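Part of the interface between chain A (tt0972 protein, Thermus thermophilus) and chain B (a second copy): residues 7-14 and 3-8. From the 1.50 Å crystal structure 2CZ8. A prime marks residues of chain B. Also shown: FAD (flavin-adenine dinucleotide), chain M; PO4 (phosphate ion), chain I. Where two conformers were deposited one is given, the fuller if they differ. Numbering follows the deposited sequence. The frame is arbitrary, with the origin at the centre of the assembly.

Chain A, residues 7-14: KVELVGTS
Chain B (3-8) KVYKKV

Chain A 7-14 is an extended β-strand laid against the chain B strand that runs through Tyr5′ to Val8′, the N-to-C directions 155° apart and the axes 4.5 Å apart at closest approach, so the two copies share an antiparallel sheet across their interface. Facing CA pairs are Glu9/Lys7′ (5.4 Å), Leu10/Lys6′ (4.3 Å), Val11/Tyr5′ (4.9 Å), Gly12/Val4′ (4.9 Å) and Thr13/Lys3′ (5.9 Å); together the stretches bury 558 Å². Phi runs from -91° to -161° and psi from 110° to 161° along chain A. Lys7 (chi1 to chi4 m, t, p, t) lies out of reach of the chain B stretch.

Val8 (m) brings CG1 to 3.7 Å from Lys6′ NZ and 3.6 Å from O4 of the phosphate, which accepts a 2.7 Å hydrogen bond from Lys6′ NZ. At Glu9 the backbone O receives Lys7′ N at 2.9 Å, while Glu9 N and Lys7′ O are bridged by a water, 3.0 Å from the N and 2.6 Å from the O; that water also accepts from Lys6′ NZ at 2.8 Å. The extended Glu9 side chain (t, t, chi3 28°) projects from the sheet face it shares with Lys7′ (m, t, p, t), and opposite charges meet in a salt bridge, Glu9 OE2 to Lys7′ NZ 3.3 Å, a weak hydrogen bond.

Leu10 (m, t) and Lys6′ (t, t, t, p) form a non-hydrogen-bonded pair on the other face. Leu10 CD2 packs 3.9 Å from Lys6′ CB, the aliphatic part of the lysine, and Leu10 CA makes a CA-H...O contact with Tyr5′ O at 3.3 Å.

Val11 and Tyr5′ exchange two backbone hydrogen bonds, Val11 N to Tyr5′ O at 2.8 Å and Tyr5′ N to Val11 O at 2.9 Å, with N-H...O angles of 156° and 167°. Their side chains (Val11 t; Tyr5′ m, chi2 76°) emerge on the Glu9 face, with CB atoms 4.0 Å apart; Val11 CG1 also lies 3.6 Å from FAD C8M, the methyl that covers one face of the Tyr5′ ring. Tyr5′ OH and Lys3′ NZ (m, t, t, t) donate to FAD O1P at 3.0 and 2.8 Å.

Gly12, without a side chain, lies opposite Val4′ (t), whose CA contacts Val11 O at 3.3 Å. The Thr13 (p) CA-to-CB bond points toward the chain B stretch: its OG1 donates to Lys3′ O at 2.7 Å, whereas Thr13 N reaches the same Lys3′ O only weakly, at 3.4 Å and 121°. Thr13 CG2 meets the Tyr5′ ring edge, 3.9 Å from CE1. The Ser14 (t) CA-to-CB bond points away from the chain B stretch.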

ATOM      1  N   LYS A   7       0.850 -21.099   0.955  1.00  8.50           N
ATOM      2  CA  LYS A   7       1.935 -20.233   0.521  1.00  9.55           C
ATOM      3  C   LYS A   7       2.906 -20.061   1.675  1.00 11.51           C
ATOM      4  O   LYS A   7       2.502 -19.690   2.777  1.00 12.16           O
ATOM      5  CB  LYS A   7       1.405 -18.856   0.093  1.00 11.53           C
ATOM      6  CG  LYS A   7       0.591 -18.867  -1.199  1.00 12.38           C
ATOM      7  CD  LYS A   7      -0.093 -17.522  -1.435  1.00 15.52           C
ATOM      8  CE  LYS A   7       0.908 -16.410  -1.669  1.00 16.04           C
ATOM      9  NZ  LYS A   7       0.237 -15.081  -1.839  1.00 15.75           N
ATOM     10  N   VAL A   8       4.178 -20.365   1.425  1.00 10.54           N
ATOM     11  CA  VAL A   8       5.215 -20.197   2.436  1.00 11.13           C
ATOM     12  C   VAL A   8       6.135 -19.071   1.976  1.00 10.85           C
ATOM     13  O   VAL A   8       6.321 -18.866   0.776  1.00 11.10           O
ATOM     14  CB  VAL A   8       6.037 -21.497   2.646  1.00 12.30           C
ATOM     15  CG1 VAL A   8       5.178 -22.534   3.365  0.50 11.15           C
ATOM     16  CG2 VAL A   8       6.529 -22.035   1.313  0.50 14.01           C
ATOM     17  N   GLU A   9       6.680 -18.328   2.932  1.00  9.87           N
ATOM     18  CA  GLU A   9       7.569 -17.221   2.611  1.00 10.69           C
ATOM     19  C   GLU A   9       9.011 -17.627   2.878  1.00 10.77           C
ATOM     20  O   GLU A   9       9.380 -17.994   4.000  1.00 11.31           O
ATOM     21  CB  GLU A   9       7.193 -15.989   3.435  1.00 11.43           C
ATOM     22  CG  GLU A   9       7.963 -14.739   3.058  1.00 15.86           C
ATOM     23  CD  GLU A   9       7.334 -13.474   3.612  1.00 17.96           C
ATOM     24  OE1 GLU A   9       6.674 -13.548   4.666  1.00 21.06           O
ATOM     25  OE2 GLU A   9       7.505 -12.402   2.995  1.00 23.59           O
ATOM     26  N   LEU A  10       9.820 -17.572   1.828  1.00 11.01           N
ATOM     27  CA  LEU A  10      11.224 -17.944   1.915  1.00 10.42           C
ATOM     28  C   LEU A  10      12.090 -16.792   1.434  1.00 12.97           C
ATOM     29  O   LEU A  10      11.613 -15.871   0.770  1.00 15.19           O
ATOM     30  CB  LEU A  10      11.498 -19.171   1.039  1.00 12.81           C
ATOM     31  CG  LEU A  10      10.701 -20.439   1.370  1.00 13.07           C
ATOM     32  CD1 LEU A  10      10.952 -21.512   0.309  1.00 16.88           C
ATOM     33  CD2 LEU A  10      11.100 -20.944   2.747  1.00 14.55           C
ATOM     34  N   VAL A  11      13.360 -16.829   1.802  1.00 10.99           N
ATOM     35  CA  VAL A  11      14.295 -15.812   1.348  1.00 11.22           C
ATOM     36  C   VAL A  11      15.491 -16.540   0.768  1.00 10.72           C
ATOM     37  O   VAL A  11      16.244 -17.196   1.492  1.00 13.22           O
ATOM     38  CB  VAL A  11      14.791 -14.893   2.475  1.00 10.94           C
ATOM     39  CG1 VAL A  11      15.661 -13.774   1.876  1.00 12.10           C
ATOM     40  CG2 VAL A  11      13.608 -14.301   3.224  1.00 11.69           C
ATOM     41  N   GLY A  12      15.634 -16.460  -0.546  1.00 11.12           N
ATOM     42  CA  GLY A  12      16.759 -17.098  -1.198  1.00 11.66           C
ATOM     43  C   GLY A  12      17.895 -16.102  -1.272  1.00 12.16           C
ATOM     44  O   GLY A  12      17.661 -14.897  -1.360  1.00 11.22           O
ATOM     45  N   THR A  13      19.130 -16.585  -1.211  1.00 10.93           N
ATOM     46  CA  THR A  13      20.271 -15.684  -1.308  1.00 12.29           C
ATOM     47  C   THR A  13      21.269 -16.192  -2.331  1.00 10.87           C
ATOM     48  O   THR A  13      21.336 -17.395  -2.618  1.00 12.69           O
ATOM     49  CB  THR A  13      21.004 -15.513   0.035  1.00 12.70           C
ATOM     50  OG1 THR A  13      21.693 -16.726   0.370  1.00 16.21           O
ATOM     51  CG2 THR A  13      20.016 -15.152   1.139  1.00 13.16           C
ATOM     52  N   SER A  14      22.029 -15.259  -2.894  1.00 11.13           N
ATOM     53  CA  SER A  14      23.054 -15.575  -3.879  1.00 11.68           C
ATOM     54  C   SER A  14      24.046 -14.428  -3.982  1.00 12.90           C
ATOM     55  O   SER A  14      23.679 -13.261  -3.849  1.00 13.09           O
ATOM     56  CB  SER A  14      22.426 -15.806  -5.253  1.00 13.42           C
ATOM     57  OG  SER A  14      23.428 -15.895  -6.258  1.00 14.64           O
TER
ATOM     58  N   LYS B   3      22.721 -19.660   1.640  1.00 23.86           N
ATOM     59  CA  LYS B   3      21.744 -19.724   2.759  1.00 21.46           C
ATOM     60  C   LYS B   3      20.325 -19.422   2.285  1.00 19.17           C
ATOM     61  O   LYS B   3      20.118 -18.645   1.354  1.00 20.59           O
ATOM     62  CB  LYS B   3      22.123 -18.720   3.850  1.00 22.98           C
ATOM     63  CG  LYS B   3      23.459 -18.989   4.530  1.00 27.01           C
ATOM     64  CD  LYS B   3      23.810 -17.881   5.511  1.00 29.35           C
ATOM     65  CE  LYS B   3      25.118 -18.174   6.229  1.00 31.41           C
ATOM     66  NZ  LYS B   3      25.514 -17.073   7.151  1.00 33.74           N
ATOM     67  N   VAL B   4      19.355 -20.058   2.932  1.00 16.05           N
ATOM     68  CA  VAL B   4      17.945 -19.841   2.623  1.00 13.35           C
ATOM     69  C   VAL B   4      17.252 -19.648   3.962  1.00 12.32           C
ATOM     70  O   VAL B   4      17.477 -20.401   4.913  1.00 13.49           O
ATOM     71  CB  VAL B   4      17.319 -21.053   1.887  1.00 14.10           C
ATOM     72  CG1 VAL B   4      15.820 -20.828   1.665  1.00 14.20           C
ATOM     73  CG2 VAL B   4      18.001 -21.241   0.544  1.00 15.55           C
ATOM     74  N   TYR B   5      16.418 -18.619   4.041  1.00 11.19           N
ATOM     75  CA  TYR B   5      15.697 -18.327   5.267  1.00 11.24           C
ATOM     76  C   TYR B   5      14.214 -18.531   5.045  1.00 10.30           C
ATOM     77  O   TYR B   5      13.742 -18.589   3.912  1.00 10.97           O
ATOM     78  CB  TYR B   5      15.934 -16.876   5.705  1.00 10.94           C
ATOM     79  CG  TYR B   5      17.389 -16.516   5.858  1.00 11.97           C
ATOM     80  CD1 TYR B   5      18.192 -16.282   4.742  1.00 14.77           C
ATOM     81  CD2 TYR B   5      17.984 -16.468   7.118  1.00 12.55           C
ATOM     82  CE1 TYR B   5      19.553 -16.013   4.875  1.00 17.71           C
ATOM     83  CE2 TYR B   5      19.348 -16.199   7.261  1.00 15.50           C
ATOM     84  CZ  TYR B   5      20.122 -15.976   6.134  1.00 17.83           C
ATOM     85  OH  TYR B   5      21.473 -15.731   6.254  1.00 20.89           O
ATOM     86  N   LYS B   6      13.489 -18.670   6.143  1.00 10.32           N
ATOM     87  CA  LYS B   6      12.047 -18.824   6.086  1.00 10.30           C
ATOM     88  C   LYS B   6      11.456 -17.782   7.027  1.00 10.01           C
ATOM     89  O   LYS B   6      12.090 -17.399   8.016  1.00 10.67           O
ATOM     90  CB  LYS B   6      11.643 -20.230   6.525  1.00 11.37           C
ATOM     91  CG  LYS B   6      10.140 -20.475   6.553  1.00 11.68           C
ATOM     92  CD  LYS B   6       9.847 -21.935   6.877  1.00 12.05           C
ATOM     93  CE  LYS B   6       8.396 -22.148   7.282  0.50 12.35           C
ATOM     94  NZ  LYS B   6       7.448 -21.851   6.175  0.50 11.10           N
ATOM     95  N   LYS B   7      10.260 -17.299   6.699  1.00  9.69           N
ATOM     96  CA  LYS B   7       9.584 -16.322   7.540  1.00 11.36           C
ATOM     97  C   LYS B   7       8.220 -16.855   7.944  1.00 12.54           C
ATOM     98  O   LYS B   7       7.447 -17.301   7.095  1.00 14.39           O
ATOM     99  CB  LYS B   7       9.401 -15.000   6.792  1.00 12.67           C
ATOM    100  CG  LYS B   7      10.705 -14.277   6.489  1.00 14.23           C
ATOM    101  CD  LYS B   7      10.492 -13.094   5.556  1.00 16.60           C
ATOM    102  CE  LYS B   7       9.605 -12.034   6.185  1.00 16.47           C
ATOM    103  NZ  LYS B   7       9.406 -10.860   5.267  1.00 18.83           N
ATOM    104  N   VAL B   8       7.937 -16.834   9.241  1.00 11.71           N
ATOM    105  CA  VAL B   8       6.636 -17.271   9.728  1.00 11.98           C
ATOM    106  C   VAL B   8       5.951 -16.074  10.364  1.00 12.47           C
ATOM    107  O   VAL B   8       6.618 -15.143  10.820  1.00 12.37           O
ATOM    108  CB  VAL B   8       6.748 -18.404  10.764  1.00 12.91           C
ATOM    109  CG1 VAL B   8       7.270 -19.665  10.086  1.00 15.05           C
ATOM    110  CG2 VAL B   8       7.634 -17.976  11.919  1.00 15.48           C
TER
HETATM  111  PA  FAD M1202      21.962 -17.623  12.283  1.00 50.45           P
HETATM  112  O1A FAD M1202      20.628 -18.203  12.602  1.00 49.75           O
HETATM  113  O2A FAD M1202      22.460 -16.468  13.082  1.00 49.99           O
HETATM  114  O5B FAD M1202      22.995 -18.839  12.358  1.00 51.06           O
HETATM  115  C5B FAD M1202      23.077 -19.878  13.365  1.00 52.61           C
HETATM  116  C4B FAD M1202      22.945 -19.314  14.777  1.00 53.69           C
HETATM  117  O4B FAD M1202      21.736 -19.858  15.342  1.00 53.80           O
HETATM  118  C3B FAD M1202      24.084 -19.694  15.752  1.00 54.18           C
HETATM  119  O3B FAD M1202      24.871 -18.588  16.161  1.00 54.75           O
HETATM  120  C2B FAD M1202      23.348 -20.364  16.927  1.00 54.39           C
HETATM  121  O2B FAD M1202      23.866 -20.171  18.224  1.00 54.62           O
HETATM  122  C1B FAD M1202      21.908 -19.874  16.757  1.00 54.50           C
HETATM  123  N9A FAD M1202      20.876 -20.723  17.353  1.00 54.79           N
HETATM  124  C8A FAD M1202      20.210 -21.781  16.794  1.00 54.93           C
HETATM  125  N7A FAD M1202      19.328 -22.351  17.593  1.00 54.99           N
HETATM  126  C5A FAD M1202      19.424 -21.613  18.766  1.00 55.61           C
HETATM  127  C6A FAD M1202      18.733 -21.715  20.032  1.00 55.81           C
HETATM  128  N6A FAD M1202      17.801 -22.652  20.256  1.00 55.92           N
HETATM  129  N1A FAD M1202      19.056 -20.819  21.017  1.00 56.24           N
HETATM  130  C2A FAD M1202      20.011 -19.874  20.760  1.00 55.90           C
HETATM  131  N3A FAD M1202      20.713 -19.689  19.620  1.00 55.74           N
HETATM  132  C4A FAD M1202      20.351 -20.629  18.639  1.00 55.54           C
HETATM  133  N1  FAD M1202      19.322  -7.992  10.240  1.00 31.79           N
HETATM  134  C2  FAD M1202      19.041  -6.883  10.985  1.00 31.78           C
HETATM  135  O2  FAD M1202      19.838  -6.425  11.845  1.00 31.23           O
HETATM  136  N3  FAD M1202      17.803  -6.241  10.826  1.00 31.91           N
HETATM  137  C4  FAD M1202      16.847  -6.582   9.858  1.00 32.37           C
HETATM  138  O4  FAD M1202      15.779  -5.936   9.786  1.00 32.11           O
HETATM  139  C4X FAD M1202      17.201  -7.662   9.007  1.00 31.99           C
HETATM  140  N5  FAD M1202      16.327  -8.032   7.949  1.00 32.27           N
HETATM  141  C5X FAD M1202      16.699  -9.108   7.130  1.00 32.01           C
HETATM  142  C6  FAD M1202      15.862  -9.464   6.021  1.00 31.42           C
HETATM  143  C7  FAD M1202      16.172 -10.518   5.176  1.00 31.17           C
HETATM  144  C7M FAD M1202      15.206 -10.814   4.020  1.00 30.96           C
HETATM  145  C8  FAD M1202      17.350 -11.287   5.398  1.00 30.94           C
HETATM  146  C8M FAD M1202      17.756 -12.457   4.524  1.00 29.65           C
HETATM  147  C9  FAD M1202      18.210 -10.942   6.509  1.00 31.40           C
HETATM  148  C9A FAD M1202      17.914  -9.874   7.374  1.00 32.37           C
HETATM  149  N10 FAD M1202      18.776  -9.478   8.482  1.00 32.80           N
HETATM  150  C10 FAD M1202      18.429  -8.373   9.261  1.00 32.27           C
HETATM  151  C1' FAD M1202      20.035 -10.203   8.793  1.00 34.54           C
HETATM  152  C2' FAD M1202      19.857 -11.374   9.784  1.00 36.36           C
HETATM  153  O2' FAD M1202      19.453 -10.875  11.063  1.00 35.51           O
HETATM  154  C3' FAD M1202      21.129 -12.232   9.851  1.00 38.00           C
HETATM  155  O3' FAD M1202      22.175 -11.446  10.404  1.00 37.85           O
HETATM  156  C4' FAD M1202      21.588 -12.819   8.483  1.00 38.64           C
HETATM  157  O4' FAD M1202      20.469 -13.357   7.778  1.00 40.13           O
HETATM  158  C5' FAD M1202      22.648 -13.889   8.685  1.00 40.13           C
HETATM  159  O5' FAD M1202      22.078 -14.973   9.435  1.00 42.32           O
HETATM  160  P   FAD M1202      22.891 -16.307   9.738  1.00 42.10           P
HETATM  161  O1P FAD M1202      23.057 -16.995   8.451  1.00 44.14           O
HETATM  162  O2P FAD M1202      24.100 -15.981  10.547  1.00 43.95           O
HETATM  163  O3P FAD M1202      21.942 -17.149  10.741  1.00 46.24           O
HETATM  164  P   PO4 I2101       4.383 -23.155   8.223  1.00 24.88           P
HETATM  165  O1  PO4 I2101       5.117 -22.413   9.281  1.00 30.09           O
HETATM  166  O2  PO4 I2101       4.445 -24.609   8.502  1.00 31.33           O
HETATM  167  O3  PO4 I2101       2.964 -22.714   8.202  1.00 29.62           O
HETATM  168  O4  PO4 I2101       5.004 -22.877   6.901  1.00 30.06           O
HETATM  169  O   HOH W   1       6.420 -19.302   5.780  1.00 17.80           O
HETATM  170  O   HOH W   2       5.205 -15.353   6.619  1.00 23.69           O